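Ulvan Lyase-PL25 (Pseudoalteromonas sp. PLSV, PDB 5UAM) degrades ulvan, the main cell-wall polysaccharide of green seaweeds of the Ulvales, acting as a beta-propeller polysaccharide lyase of family PL25. Local coordinates at residues D260-M264 with D291-M297; I234-D238 with T304-H310; S205-H209 with S220-W224; H318-N322 with S361-V367. Numbering follows the deposited sequence.

Interaction 1. Residues D260-M264 with D291-M297; sequences DVYFM and DEKTMAM. With EDO (1,2-ethanediol), chain L.
Two polar features dominate: a hydrogen bond from Y262 OH to D291 OD1 (2.7 Å) and a classic beta bulge at the edge of a propeller sheet, in which A296 and M297 together face V261. V261 O accepts from A296 N at 2.8 Å and from M297 N at 3.1 Å, and V261 N donates to M297 O at 3.0 Å. Farther on, F263 N donates to T294 O at 2.9 Å. V261–M297 is an antiparallel hydrogen-bonded pair (CA to CA 5.4 Å); Y262–M295 is non-hydrogen-bonded (CA to CA 4.2 Å), with the register shifted by one. A296 supplies the irregularity, with phi/psi -107°/-42°. The axes of strands 260-264 and 295-297 approach to 4.3 Å at 131°, far from strictly antiparallel. T294 is the first residue to leave helical angles, and its OG1 hydrogen-bonds Y237 and A290. An ethanediol, probably from the crystallisation liquor, donates to M295 O (O1, 2.7 Å) and D291 O (O2, 3.0 Å). Packing centres on the Y262 ring (chi1 m, chi2 79°). M295 (t, p, p) curls over one face in a Met-aromatic contact, SD lying 4.2 Å from the centroid and 16° off the normal; Y237, its ring nearly parallel but displaced, lies on the other side of the ring plane. V261, which also packs on I319 and I321, places CG1 4.0 Å from M297 CB and 4.3 Å from A296 CB.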
loop_
_atom_site.group_PDB
_atom_site.type_symbol
_atom_site.label_atom_id
_atom_site.label_comp_id
_atom_site.label_asym_id
_atom_site.label_seq_id
_atom_site.Cartn_x
_atom_site.Cartn_y
_atom_site.Cartn_z
ATOM N N ASP A 260 6.419 -12.092 -11.263
ATOM C CA ASP A 260 7.476 -12.444 -10.312
ATOM C C ASP A 260 7.436 -11.582 -9.061
ATOM O O ASP A 260 6.639 -10.642 -8.954
ATOM C CB ASP A 260 8.859 -12.405 -10.984
ATOM C CG ASP A 260 8.929 -13.283 -12.226
ATOM O OD1 ASP A 260 8.170 -14.280 -12.341
ATOM O OD2 ASP A 260 9.769 -12.987 -13.114
ATOM N N VAL A 261 8.243 -11.940 -8.069
ATOM C CA VAL A 261 8.387 -11.105 -6.886
ATOM C C VAL A 261 9.829 -11.180 -6.419
ATOM O O VAL A 261 10.466 -12.234 -6.495
ATOM C CB VAL A 261 7.339 -11.433 -5.784
ATOM C CG1 VAL A 261 7.615 -12.760 -5.109
ATOM C CG2 VAL A 261 7.263 -10.309 -4.757
ATOM N N TYR A 262 10.330 -10.035 -5.969
ATOM C CA TYR A 262 11.713 -9.815 -5.601
ATOM C C TYR A 262 11.753 -9.209 -4.202
ATOM O O TYR A 262 10.754 -8.666 -3.712
ATOM C CB TYR A 262 12.344 -8.807 -6.551
ATOM C CG TYR A 262 12.308 -9.129 -8.036
ATOM C CD1 TYR A 262 11.161 -8.920 -8.788
ATOM C CD2 TYR A 262 13.439 -9.568 -8.683
ATOM C CE1 TYR A 262 11.141 -9.175 -10.137
ATOM C CE2 TYR A 262 13.435 -9.817 -10.038
ATOM C CZ TYR A 262 12.285 -9.594 -10.763
ATOM O OH TYR A 262 12.256 -9.846 -12.122
ATOM N N PHE A 263 12.939 -9.254 -3.584
ATOM C CA PHE A 263 13.138 -8.771 -2.220
ATOM C C PHE A 263 14.522 -8.153 -2.045
ATOM O O PHE A 263 15.515 -8.724 -2.478
ATOM C CB PHE A 263 13.021 -9.923 -1.215
ATOM C CG PHE A 263 13.235 -9.501 0.199
ATOM C CD1 PHE A 263 12.189 -8.992 0.948
ATOM C CD2 PHE A 263 14.499 -9.561 0.771
ATOM C CE1 PHE A 263 12.414 -8.560 2.243
ATOM C CE2 PHE A 263 14.699 -9.120 2.044
ATOM C CZ PHE A 263 13.664 -8.628 2.779
ATOM N N MET A 264 14.585 -7.014 -1.357
ATOM C CA MET A 264 15.865 -6.480 -0.927
ATOM C C MET A 264 15.676 -5.648 0.334
ATOM O O MET A 264 14.556 -5.305 0.713
ATOM C CB MET A 264 16.556 -5.686 -2.047
ATOM C CG MET A 264 15.798 -4.478 -2.520
ATOM S SD MET A 264 16.503 -3.992 -4.118
ATOM C CE MET A 264 15.532 -2.531 -4.503
ATOM N N ASP A 291 17.092 -9.999 -11.340
ATOM C CA ASP A 291 16.944 -11.407 -11.701
ATOM C C ASP A 291 18.092 -12.256 -11.178
ATOM O O ASP A 291 17.899 -13.435 -10.869
ATOM C CB ASP A 291 16.833 -11.571 -13.222
ATOM C CG ASP A 291 15.457 -11.202 -13.755
ATOM O OD1 ASP A 291 14.532 -10.946 -12.952
ATOM O OD2 ASP A 291 15.288 -11.148 -14.988
ATOM N N GLU A 292 19.288 -11.684 -11.070
ATOM C CA GLU A 292 20.454 -12.411 -10.593
ATOM C C GLU A 292 20.512 -12.490 -9.072
ATOM O O GLU A 292 20.954 -13.512 -8.532
ATOM C CB GLU A 292 21.715 -11.724 -11.128
ATOM C CG GLU A 292 23.050 -12.308 -10.638
ATOM C CD GLU A 292 23.403 -13.624 -11.303
ATOM O OE1 GLU A 292 22.712 -14.010 -12.274
ATOM O OE2 GLU A 292 24.380 -14.262 -10.849
ATOM N N LYS A 293 20.075 -11.439 -8.366
ATOM C CA LYS A 293 20.404 -11.275 -6.951
ATOM C C LYS A 293 19.219 -11.140 -6.011
ATOM O O LYS A 293 19.357 -11.489 -4.829
ATOM C CB LYS A 293 21.287 -10.036 -6.739
ATOM C CG LYS A 293 22.647 -10.094 -7.403
ATOM C CD LYS A 293 23.519 -11.189 -6.816
ATOM C CE LYS A 293 24.884 -11.227 -7.466
ATOM N NZ LYS A 293 25.647 -12.422 -6.994
ATOM N N THR A 294 18.068 -10.647 -6.465
ATOM C CA THR A 294 16.971 -10.363 -5.546
ATOM C C THR A 294 15.683 -11.124 -5.839
ATOM O O THR A 294 14.714 -10.973 -5.087
ATOM C CB THR A 294 16.641 -8.863 -5.517
ATOM O OG1 THR A 294 16.164 -8.449 -6.807
ATOM C CG2 THR A 294 17.858 -8.053 -5.132
ATOM N N MET A 295 15.615 -11.913 -6.902
ATOM C CA MET A 295 14.409 -12.697 -7.160
ATOM C C MET A 295 14.066 -13.553 -5.952
ATOM O O MET A 295 14.924 -14.248 -5.396
ATOM C CB MET A 295 14.633 -13.604 -8.369
ATOM C CG MET A 295 13.457 -14.493 -8.721
ATOM S SD MET A 295 12.070 -13.555 -9.347
ATOM C CE MET A 295 12.672 -13.072 -10.980
ATOM N N ALA A 296 12.797 -13.519 -5.560
ATOM C CA ALA A 296 12.291 -14.361 -4.487
ATOM C C ALA A 296 11.405 -15.486 -4.980
ATOM O O ALA A 296 11.547 -16.615 -4.513
ATOM C CB ALA A 296 11.504 -13.521 -3.479
ATOM N N MET A 297 10.509 -15.236 -5.931
ATOM C CA MET A 297 9.720 -16.320 -6.504
ATOM C C MET A 297 9.271 -15.926 -7.902
ATOM O O MET A 297 8.624 -14.886 -8.079
ATOM C CB MET A 297 8.502 -16.603 -5.618
ATOM C CG MET A 297 7.762 -17.872 -6.016
ATOM S SD MET A 297 8.770 -19.365 -5.853
ATOM C CE MET A 297 9.080 -19.459 -4.081
HETATM C C1 EDO L . 17.860 -14.891 -7.112
HETATM O O1 EDO L . 17.001 -15.765 -6.343
HETATM C C2 EDO L . 18.407 -15.614 -8.333
HETATM O O2 EDO L . 17.340 -15.847 -9.257
#

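Interaction 2. Residues I234-D238 with T304-H310; sequences IVSYD and TFNGSTH
Strand segments 234-238 and 304-310 run nearly antiparallel (157°), their axes approaching to 6.5 Å, and meet through side chains rather than as paired strands. I234 (chi1 p, chi2 t) points across, its CD1 3.7 Å from T309 O and 3.9 Å from H310 CA. V235 points away. S236 (p) turns back toward 304-310: its OG is 3.5 Å from T309 CG2, and its backbone O accepts from N306 ND2 (chi1 t) at 3.3 Å. Water 1 links S236 OG (2.7 Å) to N306 OD1 (2.7 Å), donating to the latter. Y237 points away, its OH hydrogen-bonded to T294. D238 (p) closes the series: T304 OG1 (chi1 p) donates to D238 OD2 at 2.7 Å, and R258 forms a salt bridge with the same oxygen. The nearest CA pairs, S236–T309 and D238–N306, both 6.1 Å apart, differ in register by one residue, in keeping with the classic beta bulge at G307 and S308, which both face A320. The D238 side chain also comes within about 3 Å of that of Y222, assigned to substrate binding. Such face-to-face meeting of strands of successive antiparallel sheets is consistent with the blade-to-blade packing of a beta-propeller.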
loop_
_atom_site.group_PDB
_atom_site.type_symbol
_atom_site.label_atom_id
_atom_site.label_comp_id
_atom_site.label_asym_id
_atom_site.label_seq_id
_atom_site.Cartn_x
_atom_site.Cartn_y
_atom_site.Cartn_z
ATOM N N ILE A 234 12.707 -2.914 4.438
ATOM C CA ILE A 234 12.631 -4.052 3.531
ATOM C C ILE A 234 11.668 -3.711 2.403
ATOM O O ILE A 234 10.722 -2.938 2.589
ATOM C CB ILE A 234 12.232 -5.357 4.256
ATOM C CG1 ILE A 234 10.876 -5.247 4.935
ATOM C CG2 ILE A 234 13.342 -5.761 5.236
ATOM C CD1 ILE A 234 10.367 -6.582 5.467
ATOM N N VAL A 235 11.951 -4.230 1.214
ATOM C CA VAL A 235 11.201 -3.867 0.017
ATOM C C VAL A 235 10.925 -5.126 -0.803
ATOM O O VAL A 235 11.869 -5.818 -1.207
ATOM C CB VAL A 235 11.951 -2.833 -0.837
ATOM C CG1 VAL A 235 11.082 -2.383 -2.016
ATOM C CG2 VAL A 235 12.383 -1.638 0.029
ATOM N N SER A 236 9.643 -5.396 -1.091
ATOM C CA SER A 236 9.266 -6.431 -2.033
ATOM C C SER A 236 8.707 -5.759 -3.274
ATOM O O SER A 236 8.127 -4.673 -3.207
ATOM C CB SER A 236 8.261 -7.418 -1.452
ATOM O OG SER A 236 7.099 -6.741 -1.021
ATOM N N TYR A 237 8.901 -6.385 -4.419
ATOM C CA TYR A 237 8.497 -5.714 -5.644
ATOM C C TYR A 237 8.233 -6.732 -6.739
ATOM O O TYR A 237 8.795 -7.819 -6.734
ATOM C CB TYR A 237 9.535 -4.687 -6.103
ATOM C CG TYR A 237 11.000 -5.093 -6.154
ATOM C CD1 TYR A 237 11.771 -5.168 -4.991
ATOM C CD2 TYR A 237 11.637 -5.291 -7.370
ATOM C CE1 TYR A 237 13.107 -5.454 -5.047
ATOM C CE2 TYR A 237 12.976 -5.578 -7.430
ATOM C CZ TYR A 237 13.718 -5.653 -6.265
ATOM O OH TYR A 237 15.075 -5.915 -6.342
ATOM N N ASP A 238 7.340 -6.375 -7.660
ATOM C CA ASP A 238 7.163 -7.146 -8.889
ATOM C C ASP A 238 7.538 -6.297 -10.097
ATOM O O ASP A 238 7.706 -5.076 -10.012
ATOM C CB ASP A 238 5.770 -7.820 -9.020
ATOM C CG ASP A 238 4.588 -6.843 -9.140
ATOM O OD1 ASP A 238 4.638 -5.705 -8.661
ATOM O OD2 ASP A 238 3.544 -7.271 -9.705
ATOM N N THR A 304 0.988 -10.768 -11.939
ATOM C CA THR A 304 1.063 -10.432 -10.523
ATOM C C THR A 304 0.468 -9.069 -10.201
ATOM O O THR A 304 0.268 -8.205 -11.062
ATOM C CB THR A 304 2.516 -10.470 -10.030
ATOM O OG1 THR A 304 3.324 -9.695 -10.920
ATOM C CG2 THR A 304 3.010 -11.909 -9.996
ATOM N N PHE A 305 0.172 -8.908 -8.922
ATOM C CA PHE A 305 -0.186 -7.630 -8.332
ATOM C C PHE A 305 0.433 -7.671 -6.952
ATOM O O PHE A 305 0.180 -8.603 -6.183
ATOM C CB PHE A 305 -1.712 -7.467 -8.247
ATOM C CG PHE A 305 -2.165 -6.129 -7.713
ATOM C CD1 PHE A 305 -2.212 -5.024 -8.539
ATOM C CD2 PHE A 305 -2.564 -5.997 -6.391
ATOM C CE1 PHE A 305 -2.637 -3.795 -8.039
ATOM C CE2 PHE A 305 -2.988 -4.783 -5.911
ATOM C CZ PHE A 305 -3.022 -3.703 -6.731
ATOM N N ASN A 306 1.309 -6.727 -6.675
ATOM C CA ASN A 306 2.151 -6.833 -5.501
ATOM C C ASN A 306 1.340 -6.765 -4.206
ATOM O O ASN A 306 0.224 -6.220 -4.141
ATOM C CB ASN A 306 3.218 -5.742 -5.532
ATOM C CG ASN A 306 4.388 -6.057 -4.670
ATOM O OD1 ASN A 306 4.749 -7.206 -4.488
ATOM N ND2 ASN A 306 5.008 -5.013 -4.133
ATOM N N GLY A 307 1.925 -7.338 -3.160
ATOM C CA GLY A 307 1.355 -7.354 -1.832
ATOM C C GLY A 307 2.256 -6.629 -0.866
ATOM O O GLY A 307 2.433 -5.427 -1.014
ATOM N N SER A 308 2.820 -7.326 0.116
ATOM C CA SER A 308 3.577 -6.695 1.189
ATOM C C SER A 308 4.605 -7.696 1.689
ATOM O O SER A 308 4.627 -8.857 1.280
ATOM C CB SER A 308 2.652 -6.289 2.330
ATOM O OG SER A 308 1.965 -7.463 2.777
ATOM N N THR A 309 5.469 -7.234 2.587
ATOM C CA THR A 309 6.521 -8.085 3.135
ATOM C C THR A 309 6.755 -7.745 4.600
ATOM O O THR A 309 6.669 -6.588 5.005
ATOM C CB THR A 309 7.816 -7.970 2.291
ATOM O OG1 THR A 309 8.843 -8.806 2.833
ATOM C CG2 THR A 309 8.337 -6.556 2.245
ATOM N N HIS A 310 7.071 -8.781 5.383
ATOM C CA HIS A 310 7.339 -8.653 6.809
ATOM C C HIS A 310 8.348 -9.711 7.213
ATOM O O HIS A 310 8.388 -10.810 6.636
ATOM C CB HIS A 310 6.064 -8.889 7.650
ATOM C CG HIS A 310 4.932 -7.989 7.293
ATOM N ND1 HIS A 310 4.911 -6.662 7.650
ATOM C CD2 HIS A 310 3.788 -8.227 6.613
ATOM C CE1 HIS A 310 3.793 -6.113 7.191
ATOM N NE2 HIS A 310 3.095 -7.045 6.571
HETATM O O HOH W 1 5.146 -8.302 -2.066
#

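Interaction 3. Residues S205-H209 with S220-W224; sequences SFLKH and SWYAW. With EDO (1,2-ethanediol), chain J; PO4 (phosphate ion), chain E.
Although they belong to neighbouring strands of one hairpin, segments 205-209 and 220-224 are linked by an indole-to-carbonyl hydrogen bond and not by a backbone pair: W221 NE1 donates to K208 O at 2.9 Å, with an N-H...O angle of 159°. The geometry explains this. The axes of strands 205-207 and 220-224 come no closer than 9.3 Å, their directions are 99° apart, close to perpendicular, and even the nearest CA atoms, those of L207 and W221, are 7.4 Å apart. A classic beta bulge lies here, F206 (phi/psi -116°/-17°) and L207 both facing W188. L207 (m, t) points toward W221 (chi1 m, chi2 98°) and sets CB over its five-membered ring, 4.0 Å from the centroid and 20° off the normal, a CH-pi contact. A223 CB lies 4.3 Å from L207 CD1 and 4.3 Å from F206 CE2. Y237 and Y239 also pack against the W221 ring. Y222 points away from 205-209, and its OH donates to phosphate O2 at 2.6 Å; H99, H119, R180 and H184 bind the same ion, so this side lines the active site. K208 NZ holds an ethanediol O1 at 2.8 Å; both small molecules probably come from the crystallisation liquor. The chemistry divides by side: an indole satisfied by a carbonyl on the W221 side, and on the Y222 side a phenol bound to a phosphate that may mimic an anionic group of the substrate.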
loop_
_atom_site.group_PDB
_atom_site.type_symbol
_atom_site.label_atom_id
_atom_site.label_comp_id
_atom_site.label_asym_id
_atom_site.label_seq_id
_atom_site.Cartn_x
_atom_site.Cartn_y
_atom_site.Cartn_z
ATOM N N SER A 205 17.167 7.110 -6.489
ATOM C CA SER A 205 16.577 6.018 -7.259
ATOM C C SER A 205 17.063 4.670 -6.744
ATOM O O SER A 205 18.271 4.440 -6.654
ATOM C CB SER A 205 16.943 6.108 -8.740
ATOM O OG SER A 205 16.343 7.224 -9.357
ATOM N N PHE A 206 16.126 3.757 -6.460
ATOM C CA PHE A 206 16.492 2.400 -6.059
ATOM C C PHE A 206 16.043 1.313 -7.030
ATOM O O PHE A 206 16.613 0.209 -7.000
ATOM C CB PHE A 206 16.062 2.077 -4.610
ATOM C CG PHE A 206 14.574 1.988 -4.407
ATOM C CD1 PHE A 206 13.825 3.107 -4.059
ATOM C CD2 PHE A 206 13.921 0.778 -4.552
ATOM C CE1 PHE A 206 12.466 3.014 -3.874
ATOM C CE2 PHE A 206 12.568 0.676 -4.367
ATOM C CZ PHE A 206 11.831 1.801 -4.030
ATOM N N LEU A 207 15.114 1.598 -7.935
ATOM C CA LEU A 207 14.776 0.690 -9.025
ATOM C C LEU A 207 14.784 1.482 -10.320
ATOM O O LEU A 207 14.189 2.559 -10.395
ATOM C CB LEU A 207 13.410 0.027 -8.859
ATOM C CG LEU A 207 13.388 -1.096 -7.816
ATOM C CD1 LEU A 207 11.945 -1.425 -7.418
ATOM C CD2 LEU A 207 14.085 -2.335 -8.344
ATOM N N LYS A 208 15.475 0.952 -11.320
ATOM C CA LYS A 208 15.708 1.631 -12.591
ATOM C C LYS A 208 14.667 1.264 -13.642
ATOM O O LYS A 208 14.462 0.082 -13.937
ATOM C CB LYS A 208 17.065 1.175 -13.121
ATOM C CG LYS A 208 17.456 1.738 -14.480
ATOM C CD LYS A 208 17.759 3.223 -14.371
ATOM C CE LYS A 208 18.472 3.685 -15.609
ATOM N NZ LYS A 208 18.821 5.135 -15.524
ATOM N N HIS A 209 14.085 2.277 -14.276
ATOM C CA HIS A 209 13.368 2.090 -15.529
ATOM C C HIS A 209 14.305 2.391 -16.691
ATOM O O HIS A 209 15.181 3.255 -16.603
ATOM C CB HIS A 209 12.131 2.998 -15.617
ATOM C CG HIS A 209 12.402 4.341 -16.225
ATOM N ND1 HIS A 209 12.944 5.394 -15.513
ATOM C CD2 HIS A 209 12.225 4.799 -17.488
ATOM C CE1 HIS A 209 13.079 6.438 -16.307
ATOM N NE2 HIS A 209 12.647 6.106 -17.511
ATOM N N SER A 220 9.753 -1.625 -15.825
ATOM C CA SER A 220 8.895 -0.877 -14.920
ATOM C C SER A 220 8.654 -1.749 -13.699
ATOM O O SER A 220 8.829 -2.970 -13.752
ATOM C CB SER A 220 7.594 -0.532 -15.651
ATOM O OG SER A 220 6.723 0.286 -14.907
ATOM N N TRP A 221 8.252 -1.119 -12.590
ATOM C CA TRP A 221 8.234 -1.818 -11.308
ATOM C C TRP A 221 7.059 -1.385 -10.442
ATOM O O TRP A 221 6.513 -0.297 -10.601
ATOM C CB TRP A 221 9.498 -1.497 -10.508
ATOM C CG TRP A 221 10.767 -1.836 -11.215
ATOM C CD1 TRP A 221 11.587 -0.980 -11.935
ATOM C CD2 TRP A 221 11.400 -3.119 -11.255
ATOM N NE1 TRP A 221 12.674 -1.669 -12.407
ATOM C CE2 TRP A 221 12.584 -2.982 -12.009
ATOM C CE3 TRP A 221 11.081 -4.372 -10.719
ATOM C CZ2 TRP A 221 13.447 -4.050 -12.236
ATOM C CZ3 TRP A 221 11.932 -5.436 -10.953
ATOM C CH2 TRP A 221 13.103 -5.272 -11.705
ATOM N N TYR A 222 6.749 -2.237 -9.459
ATOM C CA TYR A 222 5.856 -1.867 -8.362
ATOM C C TYR A 222 6.458 -2.394 -7.068
ATOM O O TYR A 222 6.783 -3.581 -6.969
ATOM C CB TYR A 222 4.457 -2.470 -8.552
ATOM C CG TYR A 222 3.706 -1.857 -9.709
ATOM C CD1 TYR A 222 3.838 -2.389 -10.992
ATOM C CD2 TYR A 222 2.879 -0.757 -9.544
ATOM C CE1 TYR A 222 3.179 -1.827 -12.072
ATOM C CE2 TYR A 222 2.223 -0.190 -10.601
ATOM C CZ TYR A 222 2.344 -0.750 -11.880
ATOM O OH TYR A 222 1.693 -0.189 -12.952
ATOM N N ALA A 223 6.607 -1.518 -6.079
ATOM C CA ALA A 223 7.315 -1.863 -4.852
ATOM C C ALA A 223 6.451 -1.590 -3.630
ATOM O O ALA A 223 5.567 -0.735 -3.645
ATOM C CB ALA A 223 8.621 -1.053 -4.732
ATOM N N TRP A 224 6.733 -2.331 -2.564
ATOM C CA TRP A 224 6.154 -2.131 -1.247
ATOM C C TRP A 224 7.298 -2.121 -0.248
ATOM O O TRP A 224 8.030 -3.119 -0.110
ATOM C CB TRP A 224 5.163 -3.239 -0.911
ATOM C CG TRP A 224 4.242 -2.975 0.247
ATOM C CD1 TRP A 224 2.966 -2.484 0.180
ATOM C CD2 TRP A 224 4.508 -3.194 1.639
ATOM N NE1 TRP A 224 2.419 -2.404 1.430
ATOM C CE2 TRP A 224 3.347 -2.837 2.345
ATOM C CE3 TRP A 224 5.610 -3.674 2.358
ATOM C CZ2 TRP A 224 3.263 -2.927 3.729
ATOM C CZ3 TRP A 224 5.508 -3.757 3.733
ATOM C CH2 TRP A 224 4.368 -3.392 4.392
HETATM C C1 EDO J . 16.278 7.715 -15.076
HETATM O O1 EDO J . 16.260 6.288 -15.238
HETATM C C2 EDO J . 16.826 8.367 -16.340
HETATM O O2 EDO J . 16.003 7.998 -17.453
HETATM P P PO4 E . -0.704 2.707 -12.625
HETATM O O1 PO4 E . -1.053 2.369 -14.061
HETATM O O2 PO4 E . 0.524 2.004 -12.214
HETATM O O3 PO4 E . -1.879 2.224 -11.808
HETATM O O4 PO4 E . -0.495 4.215 -12.538
#

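Interaction 4. Residues H318-N322 with S361-V367; sequences HIAIN and SRGDFMV
F365, H318 and N322 bury the largest areas where segments 318-322 and 361-367 meet, almost exactly antiparallel (171°) with axes approaching to 8.0 Å. The nearest CA pairs are H318–V367 (8.0 Å), A320–D364 (7.2 Å) and N322–R362 (7.2 Å), too distant for backbone pairing. F365 (chi1 p, chi2 -85°) points toward the opposing strand: its CZ is 3.5 Å from H318 O, which lies at the ring edge, CE2 is 3.6 Å from H318 CB, and CE1 is 3.9 Å from A320 CB. H318 (m) offers a ring face to V367, whose CG2 lies 3.8 Å from the imidazole centroid and 17° off the normal, a CH-pi contact. Both imidazole nitrogens are engaged elsewhere, ND1 by H339 and NE2 by D312. N322 (m) marks the polar end. N322 ND2 donates to water 2 at 3.0 Å, as does G363 N at 3.1 Å, so the link is water-mediated. N322 OD1 is 3.1 Å from S361 O, but both are acceptors; OD1 is instead bonded to T337. R362 NH1 donates to S361 O at 2.8 Å within its own segment, and R362 CD packs 3.6 Å from N322 ND2. This is interblade packing of a propeller: strand 317-324 lies between strands 303-311 and 336-342 in one sheet, while strand 362-367 is an outermost strand of the next, paired with strand 373-381.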
loop_
_atom_site.group_PDB
_atom_site.type_symbol
_atom_site.label_atom_id
_atom_site.label_comp_id
_atom_site.label_asym_id
_atom_site.label_seq_id
_atom_site.Cartn_x
_atom_site.Cartn_y
_atom_site.Cartn_z
ATOM N N HIS A 318 9.175 -12.821 4.729
ATOM C CA HIS A 318 7.972 -13.399 4.167
ATOM C C HIS A 318 7.345 -12.365 3.243
ATOM O O HIS A 318 7.427 -11.148 3.482
ATOM C CB HIS A 318 6.989 -13.710 5.283
ATOM C CG HIS A 318 7.433 -14.796 6.195
ATOM N ND1 HIS A 318 6.705 -15.951 6.374
ATOM C CD2 HIS A 318 8.530 -14.914 6.980
ATOM C CE1 HIS A 318 7.335 -16.732 7.231
ATOM N NE2 HIS A 318 8.439 -16.121 7.623
ATOM N N ILE A 319 6.702 -12.857 2.192
ATOM C CA ILE A 319 6.162 -12.012 1.134
ATOM C C ILE A 319 4.759 -12.485 0.781
ATOM O O ILE A 319 4.530 -13.685 0.586
ATOM C CB ILE A 319 7.056 -12.076 -0.113
ATOM C CG1 ILE A 319 8.458 -11.525 0.195
ATOM C CG2 ILE A 319 6.436 -11.307 -1.275
ATOM C CD1 ILE A 319 9.448 -11.701 -0.940
ATOM N N ALA A 320 3.832 -11.530 0.674
ATOM C CA ALA A 320 2.532 -11.763 0.060
ATOM C C ALA A 320 2.594 -11.252 -1.365
ATOM O O ALA A 320 2.968 -10.095 -1.598
ATOM C CB ALA A 320 1.438 -11.021 0.821
ATOM N N ILE A 321 2.249 -12.107 -2.317
ATOM C CA ILE A 321 2.237 -11.745 -3.727
ATOM C C ILE A 321 0.922 -12.231 -4.314
ATOM O O ILE A 321 0.558 -13.397 -4.143
ATOM C CB ILE A 321 3.449 -12.340 -4.477
ATOM C CG1 ILE A 321 3.453 -11.959 -5.959
ATOM C CG2 ILE A 321 3.539 -13.851 -4.287
ATOM C CD1 ILE A 321 3.555 -10.456 -6.204
ATOM N N ASN A 322 0.205 -11.353 -5.013
ATOM C CA ASN A 322 -0.997 -11.816 -5.689
ATOM C C ASN A 322 -0.658 -12.202 -7.112
ATOM O O ASN A 322 0.135 -11.529 -7.768
ATOM C CB ASN A 322 -2.078 -10.734 -5.686
ATOM C CG ASN A 322 -2.407 -10.271 -4.289
ATOM O OD1 ASN A 322 -3.094 -10.971 -3.543
ATOM N ND2 ASN A 322 -1.889 -9.120 -3.912
ATOM N N SER A 361 -8.546 -12.141 -4.361
ATOM C CA SER A 361 -8.301 -12.048 -2.928
ATOM C C SER A 361 -7.129 -11.116 -2.684
ATOM O O SER A 361 -6.216 -11.023 -3.500
ATOM C CB SER A 361 -8.046 -13.392 -2.253
ATOM O OG SER A 361 -6.907 -14.018 -2.833
ATOM N N ARG A 362 -7.171 -10.420 -1.546
ATOM C CA ARG A 362 -6.118 -9.514 -1.112
ATOM C C ARG A 362 -5.971 -9.664 0.393
ATOM O O ARG A 362 -6.930 -10.008 1.080
ATOM C CB ARG A 362 -6.467 -8.047 -1.423
ATOM C CG ARG A 362 -6.583 -7.732 -2.898
ATOM C CD ARG A 362 -5.242 -7.806 -3.612
ATOM N NE ARG A 362 -5.399 -7.391 -4.998
ATOM C CZ ARG A 362 -5.597 -8.217 -6.024
ATOM N NH1 ARG A 362 -5.676 -9.529 -5.835
ATOM N NH2 ARG A 362 -5.745 -7.724 -7.240
ATOM N N GLY A 363 -4.797 -9.377 0.931
ATOM C CA GLY A 363 -4.668 -9.454 2.374
ATOM C C GLY A 363 -3.277 -9.062 2.810
ATOM O O GLY A 363 -2.324 -9.167 2.045
ATOM N N ASP A 364 -3.182 -8.622 4.050
ATOM C CA ASP A 364 -1.900 -8.425 4.721
ATOM C C ASP A 364 -1.770 -9.502 5.787
ATOM O O ASP A 364 -2.744 -10.174 6.158
ATOM C CB ASP A 364 -1.820 -7.018 5.331
ATOM C CG ASP A 364 -0.402 -6.543 5.641
ATOM O OD1 ASP A 364 0.595 -7.218 5.278
ATOM O OD2 ASP A 364 -0.287 -5.446 6.233
ATOM N N PHE A 365 -0.549 -9.703 6.285
ATOM C CA PHE A 365 -0.311 -10.807 7.196
ATOM C C PHE A 365 0.613 -10.378 8.318
ATOM O O PHE A 365 1.321 -9.372 8.236
ATOM C CB PHE A 365 0.293 -12.030 6.477
ATOM C CG PHE A 365 1.691 -11.788 5.951
ATOM C CD1 PHE A 365 1.901 -11.198 4.720
ATOM C CD2 PHE A 365 2.796 -12.143 6.713
ATOM C CE1 PHE A 365 3.214 -10.986 4.266
ATOM C CE2 PHE A 365 4.070 -11.923 6.262
ATOM C CZ PHE A 365 4.276 -11.359 5.048
ATOM N N MET A 366 0.577 -11.164 9.380
ATOM C CA MET A 366 1.492 -11.077 10.506
ATOM C C MET A 366 2.186 -12.421 10.649
ATOM O O MET A 366 1.567 -13.465 10.425
ATOM C CB MET A 366 0.717 -10.783 11.786
ATOM C CG MET A 366 -0.016 -9.452 11.761
ATOM S SD MET A 366 -0.872 -9.110 13.295
ATOM C CE MET A 366 -1.731 -10.653 13.571
ATOM N N VAL A 367 3.444 -12.398 11.035
ATOM C CA VAL A 367 4.224 -13.613 11.200
ATOM C C VAL A 367 5.031 -13.491 12.479
ATOM O O VAL A 367 5.552 -12.416 12.800
ATOM C CB VAL A 367 5.122 -13.870 9.973
ATOM C CG1 VAL A 367 5.976 -12.647 9.646
ATOM C CG2 VAL A 367 5.971 -15.097 10.187
HETATM O O HOH W 2 -2.554 -8.383 -1.035
#

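Along the chain the hairpin contact, interaction 3, comes first; interaction 2 then spans a longer interval that encloses interaction 1, and interaction 4 follows. Strands 217-227, 232-243 and 258-267 are successive neighbours in one sheet, which holds the strands of interactions 3 and 1 and one segment of interaction 2, with centres 10 to 12 Å apart. Interaction 2 leads from that sheet to strand 303-311, whose neighbour 317-324 belongs to interaction 4, 9 Å away between centres. Interactions 1 and 4 still touch (16 Å between centres) through I319 and I321, whereas 3 and 4 do not (20 Å). Together they trace consecutive propeller blades, from the substrate-lining strand with Y222 through two blade-to-blade interfaces.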